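Local coordinates for DUF3299 domain-containing protein (Pseudomonas aeruginosa, PDB 4HSP) that is of unknown function but belongs to the DUF3299 family, related to OB-fold proteins, and is probably exported, at residues Q10-P13 against P18-A21; G84-I87 against P91-S94. All coordinates share one frame; numbering follows the deposited sequence.

How the contacts relate
From the N terminus, the chain leaves strand 4-5 and enters the long loop before helix 26-34. Contact 1 closes part of that loop, folding 18-21 back to 10-13 over four intervening residues. Much later, between strands 73-80 and 98-102, contact 2 does the same at the core, bringing 91-94 against 84-87 over three residues. The two loops follow one another, neither nesting nor crossing, and the centres of the two contacts lie about 13 Å apart. They nonetheless touch: Pro20 CD rests 3.5 Å from Pro93 CG, so the surface loop of contact 1 packs on the proline run of contact 2, joining the N-terminal region to the connection between two strands of the sheet.

Contact 1 of 2, residues Q10-P13 against P18-A21; sequences QLIP and PAPA. With EDO (1,2-ethanediol), chain G; EDO (1,2-ethanediol), chain D; EDO (1,2-ethanediol), chain C.
Ile12 meets the backbone of Pro18 and Ala19 where an irregular surface loop folds back on itself just after a short 3-10 turn. The evidence for closure is a single methyl group: Ile12 CD1 lies 3.7 Å from Ala19 N, while the nearest side-chain approach, Ile12 CD1 to Ala19 CB, is 4.3 Å. Pro18 presents CA, 4.2 Å from the same methyl, while its CB, CG and CD lie further off. The CB of Ile12 already points toward 18-21, and a nearly extended second torsion (chi2 167°) carries CD1 on to the partner segment. No hydrogen bond crosses the gap and only 87 Å² is buried in all, so the closure is light, made by van der Waals contact of one methyl. Residues 18-20 run extended, with polyproline-II-like backbone angles.

Polar groups of 10-13 find other partners. A 1,2-ethanediol molecule, probably from the crystallisation liquor, donates from O2 to Ile12 O at 2.8 Å. Gln10 OE1 accepts from the backbone N of Thr7, tying this side chain back to the chain three residues earlier, and Gln10 NE2 makes a weak bond of 3.4 Å to O1 of a further ethanediol.

Both segments lie between strand 4-5 and helix 26-34. Tyr135 OH, on strand 132-144, is hydrogen-bonded to Leu11 O, and Gln96, in the loop before strand 98-102, touches both Ile12 and Ala19.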
# COMPACT_ATOMS: atom_id res chain seq x y z
N GLN A 10 -5.64 17.80 -22.78
CA GLN A 10 -4.85 18.70 -23.64
C GLN A 10 -3.74 17.90 -24.37
O GLN A 10 -3.08 18.43 -25.27
CB GLN A 10 -4.23 19.84 -22.83
CG GLN A 10 -5.21 20.89 -22.33
CD GLN A 10 -4.50 21.91 -21.49
OE1 GLN A 10 -4.46 21.83 -20.27
NE2 GLN A 10 -3.86 22.86 -22.12
N LEU A 11 -3.57 16.61 -24.01
CA LEU A 11 -2.57 15.75 -24.61
C LEU A 11 -3.18 14.95 -25.76
O LEU A 11 -2.45 14.24 -26.44
CB LEU A 11 -1.95 14.83 -23.54
CG LEU A 11 -0.66 15.31 -22.85
CD1 LEU A 11 -0.82 16.72 -22.22
CD2 LEU A 11 -0.19 14.29 -21.86
N ILE A 12 -4.49 15.10 -25.98
CA ILE A 12 -5.21 14.45 -27.07
C ILE A 12 -5.52 15.51 -28.12
O ILE A 12 -6.27 16.45 -27.83
CB ILE A 12 -6.48 13.67 -26.61
CG1 ILE A 12 -6.15 12.58 -25.56
CG2 ILE A 12 -7.16 13.05 -27.83
CD1 ILE A 12 -7.29 12.01 -24.88
N PRO A 13 -4.97 15.38 -29.36
CA PRO A 13 -5.26 16.38 -30.39
C PRO A 13 -6.71 16.35 -30.85
O PRO A 13 -7.42 15.36 -30.66
CB PRO A 13 -4.31 15.98 -31.53
CG PRO A 13 -4.00 14.63 -31.32
CD PRO A 13 -4.03 14.36 -29.86
N PRO A 18 -11.05 9.93 -27.88
CA PRO A 18 -10.82 10.24 -26.45
C PRO A 18 -10.31 9.02 -25.70
O PRO A 18 -10.33 7.89 -26.21
CB PRO A 18 -12.20 10.69 -25.94
CG PRO A 18 -13.18 10.04 -26.87
CD PRO A 18 -12.50 9.81 -28.19
N ALA A 19 -9.79 9.26 -24.49
CA ALA A 19 -9.27 8.19 -23.64
C ALA A 19 -10.42 7.21 -23.27
O ALA A 19 -11.52 7.64 -22.95
CB ALA A 19 -8.62 8.77 -22.39
N PRO A 20 -10.20 5.89 -23.39
CA PRO A 20 -11.28 4.96 -23.06
C PRO A 20 -11.52 4.84 -21.57
O PRO A 20 -10.80 5.44 -20.75
CB PRO A 20 -10.78 3.63 -23.64
CG PRO A 20 -9.29 3.73 -23.57
CD PRO A 20 -8.96 5.18 -23.77
N ALA A 21 -12.54 4.06 -21.21
CA ALA A 21 -12.86 3.73 -19.83
C ALA A 21 -11.61 3.16 -19.14
O ALA A 21 -10.99 2.21 -19.66
CB ALA A 21 -14.01 2.72 -19.75
C1 EDO G . -8.07 19.62 -26.01
O1 EDO G . -8.27 20.11 -24.68
C2 EDO G . -6.66 20.02 -26.57
O2 EDO G . -6.36 19.26 -27.75
C1 EDO D . -5.26 24.28 -16.17
O1 EDO D . -5.39 25.65 -15.82
C2 EDO D . -5.85 24.05 -17.58
O2 EDO D . -4.79 23.89 -18.51
C1 EDO C . -0.83 25.55 -21.71
O1 EDO C . -2.02 25.46 -20.90
C2 EDO C . -1.09 25.22 -23.22
O2 EDO C . 0.15 25.19 -23.95

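Contact 2 of 2, residues G84-I87 against P91-S94; sequences GACI and PPPS
Cys86 and Ala85 pack on Pro91 and Pro92 where a type II beta turn at 84-87 meets a polyproline-II run, inside the loop between strands 73-80 and 98-102 of the OB-clan domain. The turn assignment rests on phi values of -52° at Ala85 and 87° at Cys86.

Hydrogen bonding serves each segment separately. Ile87 N donates to Gly84 O at 2.9 Å and shuts the turn, whereas no hydrogen bond passes from one segment to the other. On the far side, the carbonyl of Pro92 accepts from the side-chain amide of Gln41, and Ser94 OG accepts from Ala46 N, so 91-94 is fixed to the loop that follows helix 26-34.

Apolar packing joins the two segments, and all four touching residues are buried. The thiol of Cys86 sits against Pro91, with SG 3.8 Å from the CA of Pro91 and 3.9 Å from its CG. Its first torsion places SG anti to the carbonyl carbon (chi1 -51°), and from there the sulfur also comes within 4.2 Å of Pro92 CD. The neighbouring methyl, Ala85 CB, meets Pro92 CD at 3.8 Å, with CG close behind, and both Ala85 and Pro92 also rest on Val80 of strand 73-80.

The assembly extends the packing: Tyr147 of the second subunit lies on Pro91. Within the chain, the shortest approach across the two segments is Cys86 SG to Pro91 CB, at 3.6 Å.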
# COMPACT_ATOMS: atom_id res chain seq x y z
N GLY A 84 -2.95 2.30 -10.96
CA GLY A 84 -3.07 0.92 -11.42
C GLY A 84 -2.80 0.69 -12.89
O GLY A 84 -2.66 -0.46 -13.30
N ALA A 85 -2.73 1.78 -13.68
CA ALA A 85 -2.47 1.73 -15.12
C ALA A 85 -1.23 0.92 -15.38
O ALA A 85 -0.21 1.17 -14.73
CB ALA A 85 -2.29 3.13 -15.67
N CYS A 86 -1.37 -0.12 -16.24
CA CYS A 86 -0.38 -1.10 -16.72
C CYS A 86 -0.27 -2.29 -15.80
O CYS A 86 0.23 -3.32 -16.23
CB CYS A 86 1.00 -0.48 -16.96
SG CYS A 86 0.97 1.01 -17.99
N ILE A 87 -0.72 -2.16 -14.54
CA ILE A 87 -0.59 -3.21 -13.53
C ILE A 87 -1.91 -3.92 -13.24
O ILE A 87 -1.99 -5.13 -13.42
CB ILE A 87 0.01 -2.59 -12.23
CG1 ILE A 87 1.43 -2.03 -12.48
CG2 ILE A 87 -0.02 -3.55 -11.03
CD1 ILE A 87 1.48 -0.54 -12.41
N PRO A 91 -2.72 -0.74 -19.97
CA PRO A 91 -2.12 0.60 -20.10
C PRO A 91 -3.04 1.61 -20.81
O PRO A 91 -3.79 1.21 -21.72
CB PRO A 91 -0.89 0.34 -20.99
CG PRO A 91 -0.61 -1.08 -20.88
CD PRO A 91 -1.90 -1.78 -20.62
N PRO A 92 -2.95 2.92 -20.47
CA PRO A 92 -3.73 3.94 -21.22
C PRO A 92 -3.21 4.10 -22.66
O PRO A 92 -2.12 3.60 -22.95
CB PRO A 92 -3.47 5.24 -20.43
CG PRO A 92 -2.81 4.85 -19.18
CD PRO A 92 -2.10 3.56 -19.44
N PRO A 93 -3.91 4.83 -23.57
CA PRO A 93 -3.32 5.11 -24.91
C PRO A 93 -2.00 5.88 -24.75
O PRO A 93 -1.81 6.54 -23.72
CB PRO A 93 -4.38 5.96 -25.60
CG PRO A 93 -5.62 5.71 -24.85
CD PRO A 93 -5.21 5.52 -23.43
N SER A 94 -1.09 5.79 -25.74
CA SER A 94 0.26 6.39 -25.65
C SER A 94 0.27 7.93 -25.54
O SER A 94 1.32 8.51 -25.24
CB SER A 94 1.12 5.94 -26.82
OG SER A 94 0.51 6.26 -28.05